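Local coordinates for dihydropteroate synthase (Anaplasma phagocytophilum, PDB 6UCZ), which probably catalyses the condensation of 6-hydroxymethyl-7,8-dihydropterin pyrophosphate with p-aminobenzoate to form dihydropteroate in folate synthesis, at residues A[28-39]-A[62-76]. Sequence-based numbering, arbitrary orientation. Where two conformers were deposited one is given.
Sequences VTTKIVGILNVT and LIEHGADVIDVGAES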
loop_
_atom_site.group_PDB
_atom_site.type_symbol
_atom_site.label_atom_id
_atom_site.label_comp_id
_atom_site.label_asym_id
_atom_site.label_seq_id
_atom_site.Cartn_x
_atom_site.Cartn_y
_atom_site.Cartn_z
ATOM N N VAL A 28 2.255 -18.584 7.813
ATOM C CA VAL A 28 2.019 -17.435 6.944
ATOM C C VAL A 28 2.062 -16.143 7.770
ATOM O O VAL A 28 1.124 -15.816 8.502
ATOM C CB VAL A 28 0.667 -17.589 6.192
ATOM C CG1 VAL A 28 0.283 -16.310 5.471
ATOM C CG2 VAL A 28 0.717 -18.773 5.228
ATOM N N THR A 29 3.164 -15.410 7.633
ATOM C CA THR A 29 3.439 -14.192 8.389
ATOM C C THR A 29 2.800 -12.938 7.787
ATOM O O THR A 29 3.260 -11.831 8.087
ATOM C CB THR A 29 4.948 -14.000 8.538
ATOM O OG1 THR A 29 5.611 -14.532 7.385
ATOM C CG2 THR A 29 5.445 -14.718 9.793
ATOM N N THR A 30 1.781 -13.082 6.943
ATOM C CA THR A 30 1.211 -11.947 6.220
ATOM C C THR A 30 0.582 -10.949 7.182
ATOM O O THR A 30 -0.188 -11.327 8.070
ATOM C CB THR A 30 0.165 -12.453 5.225
ATOM O OG1 THR A 30 0.786 -13.353 4.308
ATOM C CG2 THR A 30 -0.496 -11.324 4.486
ATOM N N LYS A 31 0.941 -9.671 7.029
ATOM C CA LYS A 31 0.403 -8.619 7.876
ATOM C C LYS A 31 -0.769 -7.912 7.202
ATOM O O LYS A 31 -0.768 -7.708 5.988
ATOM C CB LYS A 31 1.496 -7.604 8.230
ATOM C CG LYS A 31 2.524 -8.160 9.223
ATOM C CD LYS A 31 3.533 -7.087 9.612
ATOM C CE LYS A 31 4.571 -7.595 10.618
ATOM N NZ LYS A 31 3.992 -8.007 11.928
ATOM N N ILE A 32 -1.768 -7.543 8.006
ATOM C CA ILE A 32 -2.949 -6.830 7.537
ATOM C C ILE A 32 -2.696 -5.334 7.656
ATOM O O ILE A 32 -2.489 -4.816 8.762
ATOM C CB ILE A 32 -4.196 -7.222 8.339
ATOM C CG1 ILE A 32 -4.444 -8.732 8.266
ATOM C CG2 ILE A 32 -5.402 -6.448 7.815
ATOM C CD1 ILE A 32 -5.562 -9.200 9.166
ATOM N N VAL A 33 -2.739 -4.636 6.525
ATOM C CA VAL A 33 -2.591 -3.186 6.480
ATOM C C VAL A 33 -3.984 -2.618 6.237
ATOM O O VAL A 33 -4.501 -2.650 5.111
ATOM C CB VAL A 33 -1.599 -2.759 5.398
ATOM C CG1 VAL A 33 -1.444 -1.239 5.363
ATOM C CG2 VAL A 33 -0.259 -3.453 5.613
ATOM N N GLY A 34 -4.592 -2.089 7.296
ATOM C CA GLY A 34 -5.929 -1.530 7.187
ATOM C C GLY A 34 -5.898 -0.129 6.595
ATOM O O GLY A 34 -5.114 0.726 7.024
ATOM N N ILE A 35 -6.782 0.113 5.633
ATOM C CA ILE A 35 -6.824 1.382 4.916
ATOM C C ILE A 35 -7.651 2.379 5.715
ATOM O O ILE A 35 -8.805 2.111 6.073
ATOM C CB ILE A 35 -7.401 1.192 3.503
ATOM C CG1 ILE A 35 -6.485 0.309 2.658
ATOM C CG2 ILE A 35 -7.661 2.547 2.823
ATOM C CD1 ILE A 35 -7.156 -0.198 1.371
ATOM N N LEU A 36 -7.069 3.548 5.966
ATOM C CA LEU A 36 -7.723 4.636 6.675
ATOM C C LEU A 36 -7.603 5.867 5.778
ATOM O O LEU A 36 -6.563 6.530 5.739
ATOM C CB LEU A 36 -7.091 4.857 8.049
ATOM C CG LEU A 36 -7.699 6.001 8.858
ATOM C CD1 LEU A 36 -9.202 5.976 8.816
ATOM C CD2 LEU A 36 -7.212 5.922 10.287
ATOM N N ASN A 37 -8.667 6.152 5.046
ATOM C CA ASN A 37 -8.705 7.280 4.136
ATOM C C ASN A 37 -9.285 8.474 4.885
ATOM O O ASN A 37 -10.351 8.363 5.501
ATOM C CB ASN A 37 -9.554 6.921 2.910
ATOM C CG ASN A 37 -9.672 8.059 1.906
ATOM O OD1 ASN A 37 -10.287 9.087 2.185
ATOM N ND2 ASN A 37 -9.115 7.859 0.715
ATOM N N VAL A 38 -8.562 9.595 4.883
ATOM C CA VAL A 38 -9.057 10.800 5.536
ATOM C C VAL A 38 -9.359 11.903 4.528
ATOM O O VAL A 38 -9.510 13.063 4.917
ATOM C CB VAL A 38 -8.094 11.297 6.632
ATOM C CG1 VAL A 38 -7.926 10.241 7.730
ATOM C CG2 VAL A 38 -6.753 11.692 6.051
ATOM N N THR A 39 -9.457 11.568 3.242
ATOM C CA THR A 39 -9.918 12.508 2.218
ATOM C C THR A 39 -11.381 12.883 2.471
ATOM O O THR A 39 -11.818 13.995 2.163
ATOM C CB THR A 39 -9.763 11.938 0.779
ATOM O OG1 THR A 39 -10.822 11.014 0.499
ATOM C CG2 THR A 39 -8.425 11.226 0.616
ATOM N N LEU A 62 -10.539 -0.598 13.129
ATOM C CA LEU A 62 -9.540 -1.392 12.416
ATOM C C LEU A 62 -8.629 -2.122 13.393
ATOM O O LEU A 62 -8.283 -3.290 13.182
ATOM C CB LEU A 62 -8.715 -0.495 11.495
ATOM C CG LEU A 62 -9.420 0.199 10.324
ATOM C CD1 LEU A 62 -8.468 1.193 9.666
ATOM C CD2 LEU A 62 -9.918 -0.804 9.309
ATOM N N ILE A 63 -8.233 -1.440 14.468
ATOM C CA ILE A 63 -7.428 -2.063 15.519
ATOM C C ILE A 63 -8.161 -3.250 16.131
ATOM O O ILE A 63 -7.608 -4.351 16.247
ATOM C CB ILE A 63 -7.070 -1.016 16.590
ATOM C CG1 ILE A 63 -6.125 0.025 15.990
ATOM C CG2 ILE A 63 -6.489 -1.671 17.823
ATOM C CD1 ILE A 63 -5.932 1.232 16.836
ATOM N N GLU A 64 -9.417 -3.042 16.534
ATOM C CA GLU A 64 -10.135 -4.083 17.264
ATOM C C GLU A 64 -10.408 -5.305 16.384
ATOM O O GLU A 64 -10.586 -6.417 16.902
ATOM C CB GLU A 64 -11.428 -3.520 17.858
ATOM C CG GLU A 64 -12.185 -4.520 18.731
ATOM C CD GLU A 64 -11.367 -4.981 19.947
ATOM O OE1 GLU A 64 -10.496 -4.210 20.417
ATOM O OE2 GLU A 64 -11.594 -6.115 20.430
ATOM N N HIS A 65 -10.497 -5.120 15.069
ATOM C CA HIS A 65 -10.743 -6.236 14.165
ATOM C C HIS A 65 -9.471 -6.894 13.668
ATOM O O HIS A 65 -9.550 -7.737 12.770
ATOM C CB HIS A 65 -11.598 -5.803 12.974
ATOM C CG HIS A 65 -13.031 -5.578 13.329
ATOM N ND1 HIS A 65 -13.553 -4.329 13.587
ATOM C CD2 HIS A 65 -14.051 -6.452 13.493
ATOM C CE1 HIS A 65 -14.835 -4.443 13.881
ATOM N NE2 HIS A 65 -15.163 -5.721 13.831
ATOM N N GLY A 66 -8.312 -6.514 14.189
ATOM C CA GLY A 66 -7.098 -7.270 13.983
ATOM C C GLY A 66 -6.065 -6.700 13.021
ATOM O O GLY A 66 -5.185 -7.457 12.572
ATOM N N ALA A 67 -6.138 -5.411 12.690
ATOM C CA ALA A 67 -5.131 -4.818 11.820
ATOM C C ALA A 67 -3.759 -4.891 12.474
ATOM O O ALA A 67 -3.616 -4.700 13.685
ATOM C CB ALA A 67 -5.480 -3.360 11.509
ATOM N N ASP A 68 -2.753 -5.206 11.666
ATOM C CA ASP A 68 -1.359 -5.123 12.084
ATOM C C ASP A 68 -0.775 -3.736 11.862
ATOM O O ASP A 68 0.101 -3.306 12.625
ATOM C CB ASP A 68 -0.542 -6.167 11.325
ATOM C CG ASP A 68 -1.030 -7.581 11.599
ATOM O OD1 ASP A 68 -1.001 -7.997 12.777
ATOM O OD2 ASP A 68 -1.508 -8.252 10.653
ATOM N N VAL A 69 -1.236 -3.046 10.820
ATOM C CA VAL A 69 -0.800 -1.697 10.457
ATOM C C VAL A 69 -2.032 -0.902 10.047
ATOM O O VAL A 69 -2.945 -1.448 9.418
ATOM C CB VAL A 69 0.223 -1.704 9.292
ATOM C CG1 VAL A 69 0.814 -0.301 9.068
ATOM C CG2 VAL A 69 1.345 -2.727 9.539
ATOM N N ILE A 70 -2.071 0.384 10.407
ATOM C CA ILE A 70 -3.083 1.313 9.907
ATOM C C ILE A 70 -2.405 2.227 8.893
ATOM O O ILE A 70 -1.480 2.973 9.242
ATOM C CB ILE A 70 -3.722 2.142 11.032
ATOM C CG1 ILE A 70 -4.193 1.254 12.184
ATOM C CG2 ILE A 70 -4.871 2.975 10.472
ATOM C CD1 ILE A 70 -5.335 0.337 11.821
ATOM N N ASP A 71 -2.874 2.182 7.649
ATOM C CA ASP A 71 -2.332 2.996 6.564
ATOM C C ASP A 71 -3.198 4.243 6.407
ATOM O O ASP A 71 -4.336 4.159 5.937
ATOM C CB ASP A 71 -2.280 2.188 5.268
ATOM C CG ASP A 71 -1.624 2.943 4.125
ATOM O OD1 ASP A 71 -0.507 3.462 4.326
ATOM O OD2 ASP A 71 -2.209 2.986 3.013
ATOM N N VAL A 72 -2.652 5.397 6.786
ATOM C CA VAL A 72 -3.395 6.652 6.807
ATOM C C VAL A 72 -3.057 7.450 5.551
ATOM O O VAL A 72 -1.888 7.768 5.294
ATOM C CB VAL A 72 -3.078 7.472 8.064
ATOM C CG1 VAL A 72 -4.025 8.673 8.156
ATOM C CG2 VAL A 72 -3.133 6.593 9.328
ATOM N N GLY A 73 -4.083 7.819 4.796
ATOM C CA GLY A 73 -3.878 8.571 3.576
ATOM C C GLY A 73 -4.862 9.706 3.408
ATOM O O GLY A 73 -6.028 9.596 3.801
ATOM N N ALA A 74 -4.399 10.810 2.833
ATOM C CA ALA A 74 -5.222 11.997 2.681
ATOM C C ALA A 74 -5.364 12.466 1.246
ATOM O O ALA A 74 -6.063 13.460 1.009
ATOM C CB ALA A 74 -4.648 13.151 3.516
ATOM N N GLU A 75 -4.737 11.795 0.278
ATOM C CA GLU A 75 -4.846 12.193 -1.124
ATOM C C GLU A 75 -5.511 11.060 -1.888
ATOM O O GLU A 75 -4.893 10.014 -2.114
ATOM C CB GLU A 75 -3.479 12.531 -1.730
ATOM C CG GLU A 75 -3.588 13.254 -3.081
ATOM C CD GLU A 75 -2.257 13.767 -3.614
ATOM O OE1 GLU A 75 -1.195 13.356 -3.100
ATOM O OE2 GLU A 75 -2.277 14.578 -4.570
ATOM N N SER A 76 -6.754 11.281 -2.314
ATOM C CA SER A 76 -7.421 10.311 -3.166
ATOM C C SER A 76 -6.677 10.194 -4.487
ATOM O O SER A 76 -6.391 11.197 -5.148
ATOM C CB SER A 76 -8.878 10.709 -3.407
ATOM O OG SER A 76 -9.409 10.033 -4.536
HETATM O O HOH W 1 -1.980 -11.112 10.887
#
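Ile32 and Asp68 open the pairing of strands 31-37 and 69-73, the first two strands of the TIM barrel, joined in a right-handed beta-alpha-beta crossover through helix 52-64. Just before strand 69-73 the carboxylate of Asp68 replaces a backbone carbonyl: its OD2, through the anti lone pair, takes the N-H of Ile32 at 2.8 Å in a nearly straight bond (176°). Ile32 O in turn receives two N-H groups, from Asp68 N and, at 3.0 Å, Val69 N. Beyond this the parallel ladder runs regularly: Gly34 N to Val69 O, Asp71 N to Gly34 O (2.7 Å), Leu36 N to Asp71 O, Gly73 N to Leu36 O and finally Val38 N to Gly73 O. Toward the barrel axis, Val33 CG1 lies 3.5 Å from Asp71 CB. Asp71 OD1 meets Ser112 OG, while OD2 accepts from Asn133 ND2 and forms a salt bridge with Arg274; the last two also line the pterin pocket. Outward, Leu36 CD2 packs 3.8 Å from Ile70 CG2, and Leu36 and Val72 also touch Ile100 of helix 97-106. At the ladder's end an Asx turn forms at Asn37, whose OD1 accepts from the poorly ordered Thr39 through N, well above the carbonyl plane, and, in that plane, OG1 at 2.6 Å.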